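Transcriptional regulator, LuxR family (Burkholderia thailandensis, PDB 3MQQ) probably binds DNA to regulate transcription, the part described here being its PAS domain rather than its LuxR-type helix-turn-helix region. Local coordinates at residues T7-A12 with I24-D29; D29-I34 with W108-L113. All coordinates share one frame; numbering follows the deposited sequence.

How the contacts relate
Both contacts belong to one PAS domain and meet at D29, which closes the segment 24-29 of contact 1 and opens the helix 29-34 of contact 2. Their centres lie 10 Å apart, and they touch directly: the A12 O atom is 3.7 Å from E30 CB, and I24 CD1 is 4.1 Å from L31 CD2. N28 ties them further, since its side chain reaches F9 in contact 1 and its OD1 accepts from the backbone N of L31. Contact 1 fixes the N-terminal helix at the edge strand; contact 2 lays the next helix on the central strand 106-112. A bound ethanol, probably from the crystallisation liquor, lies about 3 Å from the D112 side chain.

Contact 1. Residues T7-A12 with I24-D29; sequences TAFHLA and IEDCND
N28 ND2 donates to F9 O (3.0 Å), and this bond joins the last turn of the N-terminal helix 5-11 to N28, the residue just after the outer strand 23-27 of the antiparallel PAS sheet. The donor sits nearly along the C=O axis of F9 (173°), while F9 O lies close to the amide plane of N28, so both groups are well aligned. CG of N28 occupies the crowded position between backbone N and carbonyl carbon (chi1 64°), with CB 4.0 Å from H10 CA. Beside this bond the F9 ring, its CG anti to the backbone N (chi1 179°), pushes CE2 to 3.4 Å from C27 C; CZ packs against the same residue, and CE2 also approaches the carboxylate of D26. The H10 ring lies alongside, one face over F9 CD2.

In the second shell, N28 is the N-cap of helix 29-34: OD1 accepts from L31 N and L16 N, and ND2 also donates to I14 O, so the amide is gripped from several sides and its rotation is set. D26 OD2 is bonded to Y5 of the second subunit, whose ring also meets that of F9, placing the contact beside the dimer interface. One water closes the arrangement, donating to H10 O at 2.8 Å and accepting from D29 N at 2.7 Å.

Contact 2. Residues D29-I34 with W108-L113; sequences DELAAI and WTFEDL
Helix 29-34 crosses strand 108-112 at 45°, the short axes approaching to 8.9 Å, as a helix of the PAS fold laid over the antiparallel sheet. The CA atoms pair L31 with F110 and I34 with D112, 7.0 and 6.4 Å apart, so one turn of helix spans two residues of strand, and F110 and D112 both project their CB toward the helix.

The packing is apolar and carried by two branches. L31, with CG anti to the backbone N (chi1 -173°), sends CD1 obliquely against the F110 ring, 3.6 Å from CD2 and also close to CG and CB. I34 has CG1 beside its backbone N and an extended chain, so CD1 reaches across to the strand backbone, 3.5 Å from F110 O, while CG2 faces D112 CB. V17 touches both L31 and F110, and V92 lies against F110, continuing this buried layer onto the neighbouring strands.

A water bridges the two segments, donating to E30 OE2 and accepting from D112 N at 3.0 Å. D112 OD1 bonds S114 OG, and D112 OD2 forms a salt bridge with R82, whose NH1 also donates to I34 O.

Contact 1. Residues T7-A12 with I24-D29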
loop_
_atom_site.group_PDB
_atom_site.type_symbol
_atom_site.label_atom_id
_atom_site.label_comp_id
_atom_site.label_asym_id
_atom_site.label_seq_id
_atom_site.Cartn_x
_atom_site.Cartn_y
_atom_site.Cartn_z
ATOM N N THR B 7 5.391 13.032 -5.067
ATOM C CA THR B 7 4.932 12.340 -6.281
ATOM C C THR B 7 4.559 10.873 -6.020
ATOM O O THR B 7 3.523 10.410 -6.506
ATOM C CB THR B 7 5.964 12.437 -7.432
ATOM O OG1 THR B 7 6.262 13.818 -7.688
ATOM C CG2 THR B 7 5.395 11.833 -8.712
ATOM N N ALA B 8 5.378 10.145 -5.253
ATOM C CA ALA B 8 5.061 8.744 -4.947
ATOM C C ALA B 8 3.703 8.648 -4.249
ATOM O O ALA B 8 2.864 7.844 -4.620
ATOM C CB ALA B 8 6.143 8.097 -4.090
ATOM N N PHE B 9 3.496 9.500 -3.257
ATOM C CA PHE B 9 2.227 9.519 -2.514
ATOM C C PHE B 9 1.041 9.688 -3.492
ATOM O O PHE B 9 0.065 8.947 -3.441
ATOM C CB PHE B 9 2.249 10.664 -1.502
ATOM C CG PHE B 9 0.985 10.793 -0.688
ATOM C CD1 PHE B 9 0.841 10.080 0.499
ATOM C CD2 PHE B 9 -0.041 11.638 -1.097
ATOM C CE1 PHE B 9 -0.333 10.211 1.285
ATOM C CE2 PHE B 9 -1.212 11.794 -0.308
ATOM C CZ PHE B 9 -1.347 11.065 0.886
ATOM N N HIS B 10 1.141 10.678 -4.366
ATOM C CA HIS B 10 0.057 10.941 -5.317
ATOM C C HIS B 10 -0.116 9.952 -6.466
ATOM O O HIS B 10 -1.229 9.836 -7.010
ATOM C CB HIS B 10 0.131 12.392 -5.788
ATOM C CG HIS B 10 -0.314 13.357 -4.734
ATOM N ND1 HIS B 10 0.543 14.242 -4.115
ATOM C CD2 HIS B 10 -1.523 13.536 -4.149
ATOM C CE1 HIS B 10 -0.129 14.953 -3.225
ATOM N NE2 HIS B 10 -1.382 14.543 -3.227
ATOM N N LEU B 11 0.957 9.248 -6.818
ATOM C CA LEU B 11 0.973 8.276 -7.928
ATOM C C LEU B 11 0.552 6.880 -7.469
ATOM O O LEU B 11 0.198 6.036 -8.307
ATOM C CB LEU B 11 2.391 8.170 -8.523
ATOM C CG LEU B 11 2.670 7.314 -9.770
ATOM C CD1 LEU B 11 1.947 7.912 -10.983
ATOM C CD2 LEU B 11 4.168 7.196 -10.032
ATOM N N ALA B 12 0.631 6.626 -6.156
ATOM C CA ALA B 12 0.483 5.264 -5.618
ATOM C C ALA B 12 -0.788 4.590 -6.072
ATOM O O ALA B 12 -1.828 5.201 -6.089
ATOM C CB ALA B 12 0.549 5.271 -4.076
ATOM N N ILE B 24 -8.983 12.650 7.936
ATOM C CA ILE B 24 -8.091 12.607 6.780
ATOM C C ILE B 24 -7.458 13.993 6.587
ATOM O O ILE B 24 -8.160 14.938 6.254
ATOM C CB ILE B 24 -8.868 12.276 5.515
ATOM C CG1 ILE B 24 -9.500 10.867 5.601
ATOM C CG2 ILE B 24 -7.987 12.466 4.275
ATOM C CD1 ILE B 24 -10.435 10.569 4.390
ATOM N N GLU B 25 -6.147 14.115 6.811
ATOM C CA GLU B 25 -5.463 15.398 6.617
ATOM C C GLU B 25 -4.933 15.545 5.190
ATOM O O GLU B 25 -4.850 16.662 4.654
ATOM C CB GLU B 25 -4.346 15.588 7.643
ATOM C CG GLU B 25 -4.803 15.395 9.072
ATOM C CD GLU B 25 -5.539 16.601 9.614
ATOM O OE1 GLU B 25 -4.912 17.381 10.349
ATOM O OE2 GLU B 25 -6.733 16.776 9.301
ATOM N N ASP B 26 -4.592 14.412 4.570
ATOM C CA ASP B 26 -4.180 14.416 3.174
ATOM C C ASP B 26 -4.486 13.051 2.611
ATOM O O ASP B 26 -4.555 12.079 3.357
ATOM C CB ASP B 26 -2.693 14.768 3.032
ATOM C CG ASP B 26 -2.304 15.174 1.621
ATOM O OD1 ASP B 26 -3.174 15.326 0.728
ATOM O OD2 ASP B 26 -1.091 15.375 1.395
ATOM N N CYS B 27 -4.710 12.992 1.302
ATOM C CA CYS B 27 -4.962 11.715 0.665
ATOM C C CYS B 27 -4.603 11.829 -0.806
ATOM O O CYS B 27 -4.368 12.927 -1.349
ATOM C CB CYS B 27 -6.437 11.240 0.845
ATOM S SG CYS B 27 -7.680 12.157 -0.161
ATOM N N ASN B 28 -4.543 10.686 -1.455
ATOM C CA ASN B 28 -4.248 10.673 -2.873
ATOM C C ASN B 28 -5.484 10.453 -3.755
ATOM O O ASN B 28 -6.608 10.183 -3.245
ATOM C CB ASN B 28 -3.106 9.670 -3.206
ATOM C CG ASN B 28 -3.454 8.223 -2.906
ATOM O OD1 ASN B 28 -4.583 7.878 -2.536
ATOM N ND2 ASN B 28 -2.462 7.354 -3.086
ATOM N N ASP B 29 -5.253 10.546 -5.070
ATOM C CA ASP B 29 -6.331 10.387 -6.061
ATOM C C ASP B 29 -6.919 8.971 -6.009
ATOM O O ASP B 29 -8.107 8.796 -6.232
ATOM C CB ASP B 29 -5.877 10.764 -7.485
ATOM C CG ASP B 29 -5.990 12.259 -7.772
ATOM O OD1 ASP B 29 -6.567 13.013 -6.955
ATOM O OD2 ASP B 29 -5.538 12.698 -8.847
HETATM O O HOH W 1 -3.079 11.754 -6.100
#

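Contact 2. Residues D29-I34 with W108-L113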
loop_
_atom_site.group_PDB
_atom_site.type_symbol
_atom_site.label_atom_id
_atom_site.label_comp_id
_atom_site.label_asym_id
_atom_site.label_seq_id
_atom_site.Cartn_x
_atom_site.Cartn_y
_atom_site.Cartn_z
ATOM N N ASP B 29 -5.253 10.546 -5.070
ATOM C CA ASP B 29 -6.331 10.387 -6.061
ATOM C C ASP B 29 -6.919 8.971 -6.009
ATOM O O ASP B 29 -8.107 8.796 -6.232
ATOM C CB ASP B 29 -5.877 10.764 -7.485
ATOM C CG ASP B 29 -5.990 12.259 -7.772
ATOM O OD1 ASP B 29 -6.567 13.013 -6.955
ATOM O OD2 ASP B 29 -5.538 12.698 -8.847
ATOM N N GLU B 30 -6.093 7.951 -5.719
ATOM C CA GLU B 30 -6.626 6.593 -5.636
ATOM C C GLU B 30 -7.677 6.453 -4.541
ATOM O O GLU B 30 -8.694 5.747 -4.748
ATOM C CB GLU B 30 -5.509 5.547 -5.478
ATOM C CG GLU B 30 -5.961 4.043 -5.543
ATOM C CD GLU B 30 -6.695 3.655 -6.813
ATOM O OE1 GLU B 30 -6.389 4.214 -7.881
ATOM O OE2 GLU B 30 -7.570 2.750 -6.743
ATOM N N LEU B 31 -7.436 7.074 -3.385
ATOM C CA LEU B 31 -8.450 7.041 -2.304
ATOM C C LEU B 31 -9.768 7.650 -2.784
ATOM O O LEU B 31 -10.852 7.074 -2.550
ATOM C CB LEU B 31 -7.965 7.753 -1.040
ATOM C CG LEU B 31 -9.004 7.524 0.070
ATOM C CD1 LEU B 31 -8.871 6.121 0.700
ATOM C CD2 LEU B 31 -8.958 8.626 1.119
ATOM N N ALA B 32 -9.682 8.796 -3.455
ATOM C CA ALA B 32 -10.839 9.464 -4.064
ATOM C C ALA B 32 -11.570 8.524 -5.030
ATOM O O ALA B 32 -12.803 8.454 -5.023
ATOM C CB ALA B 32 -10.416 10.730 -4.776
ATOM N N ALA B 33 -10.796 7.806 -5.846
ATOM C CA ALA B 33 -11.352 6.878 -6.828
ATOM C C ALA B 33 -12.133 5.783 -6.123
ATOM O O ALA B 33 -13.281 5.506 -6.495
ATOM C CB ALA B 33 -10.244 6.291 -7.742
ATOM N N ILE B 34 -11.526 5.203 -5.080
ATOM C CA ILE B 34 -12.160 4.096 -4.369
ATOM C C ILE B 34 -13.506 4.546 -3.809
ATOM O O ILE B 34 -14.520 3.830 -3.925
ATOM C CB ILE B 34 -11.269 3.564 -3.225
ATOM C CG1 ILE B 34 -9.974 2.931 -3.773
ATOM C CG2 ILE B 34 -12.052 2.588 -2.340
ATOM C CD1 ILE B 34 -8.879 2.721 -2.709
ATOM N N TRP B 108 -2.274 5.543 6.691
ATOM C CA TRP B 108 -3.278 4.499 6.450
ATOM C C TRP B 108 -3.388 4.201 4.972
ATOM O O TRP B 108 -3.264 5.107 4.165
ATOM C CB TRP B 108 -4.632 4.952 6.981
ATOM C CG TRP B 108 -4.626 4.993 8.486
ATOM C CD1 TRP B 108 -4.186 6.009 9.294
ATOM C CD2 TRP B 108 -5.043 3.946 9.340
ATOM N NE1 TRP B 108 -4.301 5.648 10.618
ATOM C CE2 TRP B 108 -4.845 4.387 10.675
ATOM C CE3 TRP B 108 -5.571 2.675 9.111
ATOM C CZ2 TRP B 108 -5.157 3.592 11.779
ATOM C CZ3 TRP B 108 -5.889 1.876 10.222
ATOM C CH2 TRP B 108 -5.673 2.345 11.532
ATOM N N THR B 109 -3.612 2.920 4.648
ATOM C CA THR B 109 -3.719 2.480 3.251
ATOM C C THR B 109 -5.061 1.831 3.050
ATOM O O THR B 109 -5.584 1.215 3.958
ATOM C CB THR B 109 -2.595 1.472 2.803
ATOM O OG1 THR B 109 -2.839 0.183 3.385
ATOM C CG2 THR B 109 -1.188 1.931 3.172
ATOM N N PHE B 110 -5.595 1.942 1.830
ATOM C CA PHE B 110 -6.904 1.369 1.499
ATOM C C PHE B 110 -6.802 0.732 0.115
ATOM O O PHE B 110 -6.282 1.352 -0.785
ATOM C CB PHE B 110 -7.927 2.511 1.405
ATOM C CG PHE B 110 -8.146 3.220 2.707
ATOM C CD1 PHE B 110 -9.255 2.927 3.478
ATOM C CD2 PHE B 110 -7.230 4.159 3.167
ATOM C CE1 PHE B 110 -9.433 3.550 4.723
ATOM C CE2 PHE B 110 -7.427 4.793 4.399
ATOM C CZ PHE B 110 -8.514 4.491 5.158
ATOM N N GLU B 111 -7.302 -0.489 -0.050
ATOM C CA GLU B 111 -7.304 -1.080 -1.345
ATOM C C GLU B 111 -8.663 -1.746 -1.580
ATOM O O GLU B 111 -9.116 -2.506 -0.756
ATOM C CB GLU B 111 -6.173 -2.113 -1.445
ATOM C CG GLU B 111 -6.160 -2.829 -2.773
ATOM C CD GLU B 111 -5.050 -3.832 -2.862
ATOM O OE1 GLU B 111 -4.583 -4.299 -1.803
ATOM O OE2 GLU B 111 -4.638 -4.158 -3.991
ATOM N N ASP B 112 -9.315 -1.425 -2.704
ATOM C CA ASP B 112 -10.621 -2.006 -3.043
ATOM C C ASP B 112 -10.414 -3.462 -3.412
ATOM O O ASP B 112 -9.556 -3.803 -4.267
ATOM C CB ASP B 112 -11.231 -1.228 -4.238
ATOM C CG ASP B 112 -12.698 -1.568 -4.524
ATOM O OD1 ASP B 112 -13.229 -2.572 -4.033
ATOM O OD2 ASP B 112 -13.296 -0.831 -5.334
ATOM N N LEU B 113 -11.200 -4.330 -2.773
ATOM C CA LEU B 113 -11.096 -5.758 -3.047
ATOM C C LEU B 113 -12.181 -6.244 -3.998
ATOM O O LEU B 113 -12.385 -7.443 -4.128
ATOM C CB LEU B 113 -11.098 -6.561 -1.748
ATOM C CG LEU B 113 -10.079 -6.081 -0.704
ATOM C CD1 LEU B 113 -10.276 -6.821 0.584
ATOM C CD2 LEU B 113 -8.627 -6.221 -1.203
HETATM O O HOH W 2 -8.054 0.265 -4.888
#